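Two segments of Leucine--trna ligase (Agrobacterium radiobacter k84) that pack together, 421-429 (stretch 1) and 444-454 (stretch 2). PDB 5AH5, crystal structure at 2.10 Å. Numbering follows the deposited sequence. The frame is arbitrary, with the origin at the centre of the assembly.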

# COMPACT_ATOMS: atom_id res chain seq x y z
N ARG B 421 -6.63 -7.31 -24.80
CA ARG B 421 -6.60 -8.59 -24.08
C ARG B 421 -8.01 -9.09 -23.82
O ARG B 421 -8.88 -8.30 -23.66
CB ARG B 421 -5.91 -8.32 -22.75
CG ARG B 421 -4.42 -8.23 -22.93
CD ARG B 421 -4.02 -9.65 -22.70
NE ARG B 421 -2.68 -9.77 -22.96
CZ ARG B 421 -1.86 -10.60 -22.34
NH1 ARG B 421 -2.24 -11.51 -21.43
NH2 ARG B 421 -0.63 -10.52 -22.71
N TYR B 422 -8.17 -10.40 -23.78
CA TYR B 422 -9.40 -11.06 -23.44
C TYR B 422 -9.81 -10.91 -21.93
O TYR B 422 -10.96 -10.56 -21.62
CB TYR B 422 -9.26 -12.56 -23.74
CG TYR B 422 -10.43 -13.42 -23.30
CD1 TYR B 422 -11.65 -13.45 -24.01
CD2 TYR B 422 -10.31 -14.27 -22.24
CE1 TYR B 422 -12.70 -14.27 -23.60
CE2 TYR B 422 -11.36 -15.03 -21.80
CZ TYR B 422 -12.57 -15.05 -22.52
OH TYR B 422 -13.60 -15.86 -22.08
N TRP B 423 -8.86 -11.16 -21.02
CA TRP B 423 -9.22 -11.45 -19.64
C TRP B 423 -9.17 -10.17 -18.85
O TRP B 423 -8.16 -9.86 -18.16
CB TRP B 423 -8.37 -12.58 -19.09
CG TRP B 423 -8.83 -13.02 -17.75
CD1 TRP B 423 -8.12 -12.86 -16.55
CD2 TRP B 423 -10.08 -13.65 -17.40
NE1 TRP B 423 -8.86 -13.37 -15.53
CE2 TRP B 423 -10.07 -13.83 -16.01
CE3 TRP B 423 -11.24 -14.04 -18.14
CZ2 TRP B 423 -11.13 -14.45 -15.32
CZ3 TRP B 423 -12.31 -14.64 -17.46
CH2 TRP B 423 -12.26 -14.81 -16.06
N GLY B 424 -10.22 -9.38 -19.04
CA GLY B 424 -10.45 -8.13 -18.26
C GLY B 424 -11.87 -7.66 -18.47
O GLY B 424 -12.68 -8.25 -19.24
N CYS B 425 -12.18 -6.57 -17.84
CA CYS B 425 -13.56 -6.05 -17.85
C CYS B 425 -13.87 -5.42 -19.21
O CYS B 425 -13.18 -4.48 -19.59
CB CYS B 425 -13.70 -4.99 -16.77
SG CYS B 425 -15.37 -4.40 -16.59
N PRO B 426 -14.94 -5.89 -19.93
CA PRO B 426 -15.22 -5.22 -21.17
C PRO B 426 -15.52 -3.75 -21.03
O PRO B 426 -16.08 -3.34 -20.02
CB PRO B 426 -16.41 -6.02 -21.78
CG PRO B 426 -16.31 -7.36 -21.14
CD PRO B 426 -15.80 -7.07 -19.75
N ILE B 427 -15.08 -2.97 -22.01
CA ILE B 427 -15.35 -1.55 -22.11
C ILE B 427 -16.77 -1.39 -22.69
O ILE B 427 -17.01 -1.85 -23.79
CB ILE B 427 -14.29 -0.90 -22.97
CG1 ILE B 427 -12.95 -0.98 -22.21
CG2 ILE B 427 -14.68 0.55 -23.35
CD1 ILE B 427 -11.84 -0.11 -22.77
N PRO B 428 -17.72 -0.78 -21.93
CA PRO B 428 -19.17 -0.80 -22.22
C PRO B 428 -19.55 0.33 -23.19
O PRO B 428 -20.33 1.26 -22.90
CB PRO B 428 -19.78 -0.64 -20.82
CG PRO B 428 -18.84 0.35 -20.19
CD PRO B 428 -17.46 -0.16 -20.60
N ILE B 429 -18.92 0.25 -24.36
CA ILE B 429 -19.01 1.24 -25.42
C ILE B 429 -19.34 0.51 -26.73
O ILE B 429 -18.92 -0.66 -26.95
CB ILE B 429 -17.71 2.00 -25.56
CG1 ILE B 429 -17.45 2.82 -24.29
CG2 ILE B 429 -17.71 2.92 -26.79
CD1 ILE B 429 -18.25 4.10 -24.18
N GLN B 444 -28.73 -2.90 -20.82
CA GLN B 444 -27.88 -3.96 -21.40
C GLN B 444 -26.72 -4.41 -20.50
O GLN B 444 -26.16 -5.49 -20.74
CB GLN B 444 -27.30 -3.53 -22.75
CG GLN B 444 -28.05 -4.12 -23.92
CD GLN B 444 -29.46 -3.68 -23.85
OE1 GLN B 444 -29.74 -2.47 -23.93
NE2 GLN B 444 -30.37 -4.63 -23.63
N LEU B 445 -26.40 -3.62 -19.49
CA LEU B 445 -25.32 -3.97 -18.57
C LEU B 445 -25.58 -5.15 -17.69
O LEU B 445 -26.70 -5.36 -17.25
CB LEU B 445 -24.91 -2.74 -17.74
CG LEU B 445 -24.43 -1.55 -18.57
CD1 LEU B 445 -24.03 -0.39 -17.72
CD2 LEU B 445 -23.32 -1.89 -19.54
N PRO B 446 -24.57 -5.99 -17.42
CA PRO B 446 -23.21 -5.88 -17.85
C PRO B 446 -22.93 -6.49 -19.22
O PRO B 446 -23.53 -7.49 -19.56
CB PRO B 446 -22.45 -6.72 -16.80
CG PRO B 446 -23.43 -7.78 -16.48
CD PRO B 446 -24.78 -7.11 -16.50
N ILE B 447 -21.96 -5.91 -19.95
CA ILE B 447 -21.34 -6.60 -21.09
C ILE B 447 -20.31 -7.60 -20.54
O ILE B 447 -19.24 -7.23 -20.01
CB ILE B 447 -20.70 -5.60 -22.06
CG1 ILE B 447 -21.75 -4.58 -22.55
CG2 ILE B 447 -20.12 -6.35 -23.24
CD1 ILE B 447 -23.09 -5.19 -22.91
N LEU B 448 -20.68 -8.86 -20.59
CA LEU B 448 -19.82 -9.95 -20.20
C LEU B 448 -18.97 -10.50 -21.35
O LEU B 448 -19.40 -10.49 -22.51
CB LEU B 448 -20.66 -11.09 -19.62
CG LEU B 448 -21.51 -10.67 -18.40
CD1 LEU B 448 -22.19 -11.93 -17.90
CD2 LEU B 448 -20.59 -10.05 -17.31
N LEU B 449 -17.82 -11.07 -20.99
CA LEU B 449 -16.97 -11.72 -21.93
C LEU B 449 -17.67 -12.87 -22.60
O LEU B 449 -18.37 -13.59 -21.91
CB LEU B 449 -15.75 -12.30 -21.23
CG LEU B 449 -14.75 -11.25 -20.76
CD1 LEU B 449 -13.65 -11.91 -19.95
CD2 LEU B 449 -14.21 -10.41 -21.89
N PRO B 450 -17.31 -13.19 -23.86
CA PRO B 450 -17.81 -14.48 -24.39
C PRO B 450 -17.10 -15.61 -23.65
O PRO B 450 -15.97 -15.40 -23.25
CB PRO B 450 -17.39 -14.44 -25.88
CG PRO B 450 -16.18 -13.59 -25.90
CD PRO B 450 -16.34 -12.56 -24.79
N ASP B 451 -17.72 -16.78 -23.45
CA ASP B 451 -17.04 -17.88 -22.80
C ASP B 451 -15.80 -18.42 -23.51
O ASP B 451 -14.90 -18.93 -22.82
CB ASP B 451 -17.95 -19.07 -22.56
CG ASP B 451 -18.84 -18.89 -21.34
OD1 ASP B 451 -19.04 -17.73 -20.95
OD2 ASP B 451 -19.37 -19.89 -20.83
N HIS B 452 -15.75 -18.34 -24.84
CA HIS B 452 -14.65 -18.94 -25.62
C HIS B 452 -13.72 -17.85 -25.97
O HIS B 452 -14.13 -16.73 -26.14
CB HIS B 452 -15.16 -19.74 -26.86
CG HIS B 452 -15.85 -21.01 -26.45
ND1 HIS B 452 -17.22 -21.14 -26.47
CD2 HIS B 452 -15.38 -22.14 -25.89
CE1 HIS B 452 -17.55 -22.33 -26.00
NE2 HIS B 452 -16.45 -22.95 -25.63
N LEU B 453 -12.44 -18.16 -25.94
CA LEU B 453 -11.43 -17.18 -26.25
C LEU B 453 -10.79 -17.65 -27.56
O LEU B 453 -10.62 -18.83 -27.78
CB LEU B 453 -10.46 -17.03 -25.07
CG LEU B 453 -9.18 -17.83 -24.95
CD1 LEU B 453 -8.11 -17.27 -25.89
CD2 LEU B 453 -8.73 -17.75 -23.49
N ILE B 454 -10.50 -16.72 -28.42
CA ILE B 454 -9.87 -17.05 -29.71
C ILE B 454 -8.37 -16.62 -29.60
O ILE B 454 -8.08 -15.45 -29.54
CB ILE B 454 -10.62 -16.32 -30.86
CG1 ILE B 454 -12.10 -16.75 -30.85
CG2 ILE B 454 -10.01 -16.63 -32.25
CD1 ILE B 454 -12.96 -15.76 -31.59

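A single tyrosine ring, clasped on both faces by leucines and tied at its tip to a main-chain carbonyl, dominates this contact. Over one face of the Tyr422 ring sits Leu453 CB, 3.7 Å from the ring centroid and only 3° off the ring normal, the geometry of a CH-pi interaction with the methylene almost exactly above the centre. Over the opposite face lies Leu449 CD1, whose distance to Tyr422 CZ is 4.2 Å. The phenol oxygen then reaches past this apolar clasp: Tyr422 OH donates to Pro450 O at 2.7 Å, the one hydrogen bond across the two stretches, and the acceptor lies at the ring edge, near its plane. Tyrosine suits the site because it combines a flat apolar surface, which leucine can cover from both sides, with a polar atom at its far end. Its chi1 is t (174°), its CA-to-CB bond points toward the other stretch, and 131 Å² of the residue is covered there, the largest share of any residue in the contact.

Stretch 2 forms no regular helix or strand here and makes no backbone hydrogen bonds within itself; the carbonyl of Pro450 accepts from the phenol. Pro450 also adds an apolar contact, its CD lying 4.2 Å from Tyr422 CE1.

Leu449 is the counterpart of the tyrosine on stretch 2, with 106 Å² covered. In its m,t rotamer (chi1 -72°, chi2 174°) the two methyls share the carbonyls of Tyr422 and Gly424: Tyr422 O is 3.4 Å from Leu449 CD1 and 3.3 Å from Leu449 CD2, and Gly424 O is 3.9 Å from CD1 and 3.7 Å from CD2. Only the ring contacts separate them. CD1, besides facing Tyr422, comes to 3.7 Å from Trp423 CE3, an oblique approach to the indole, while CD2 reaches Pro426 CG at 3.8 Å. A branched aliphatic side chain can therefore touch both aromatic residues and the proline at once. The Tyr422 carbonyl that it approaches already accepts a hydrogen bond from Gly424 N (2.9 Å, N to O), which closes a local turn. At Gly424 it is the main-chain oxygen that meets the leucine; a CB there would point away from stretch 2.

Farther along, the packing passes to Pro426 and Ile447, whose CA atoms are 6.3 Å apart. Both CA-to-CB bonds point toward the opposing stretch, and Pro426 CB meets Ile447 CG2 at 4.0 Å. Pro426 CG also lies 3.1 Å from Ile447 O, a close approach of ring carbon to carbonyl. Pro426 contributes through its ring, CB and CG making its contacts, and 71 Å² of it is covered. Cys425 and Ile427, which flank it, point away, as the alternation of an extended backbone would predict.

The last contact is lighter: Pro428 CB meets Leu445 CD2 at 4.0 Å, the leucine starting sideways but bringing its end nearer. In all, 522 Å² is buried, summed over both sides, mostly through apolar packing.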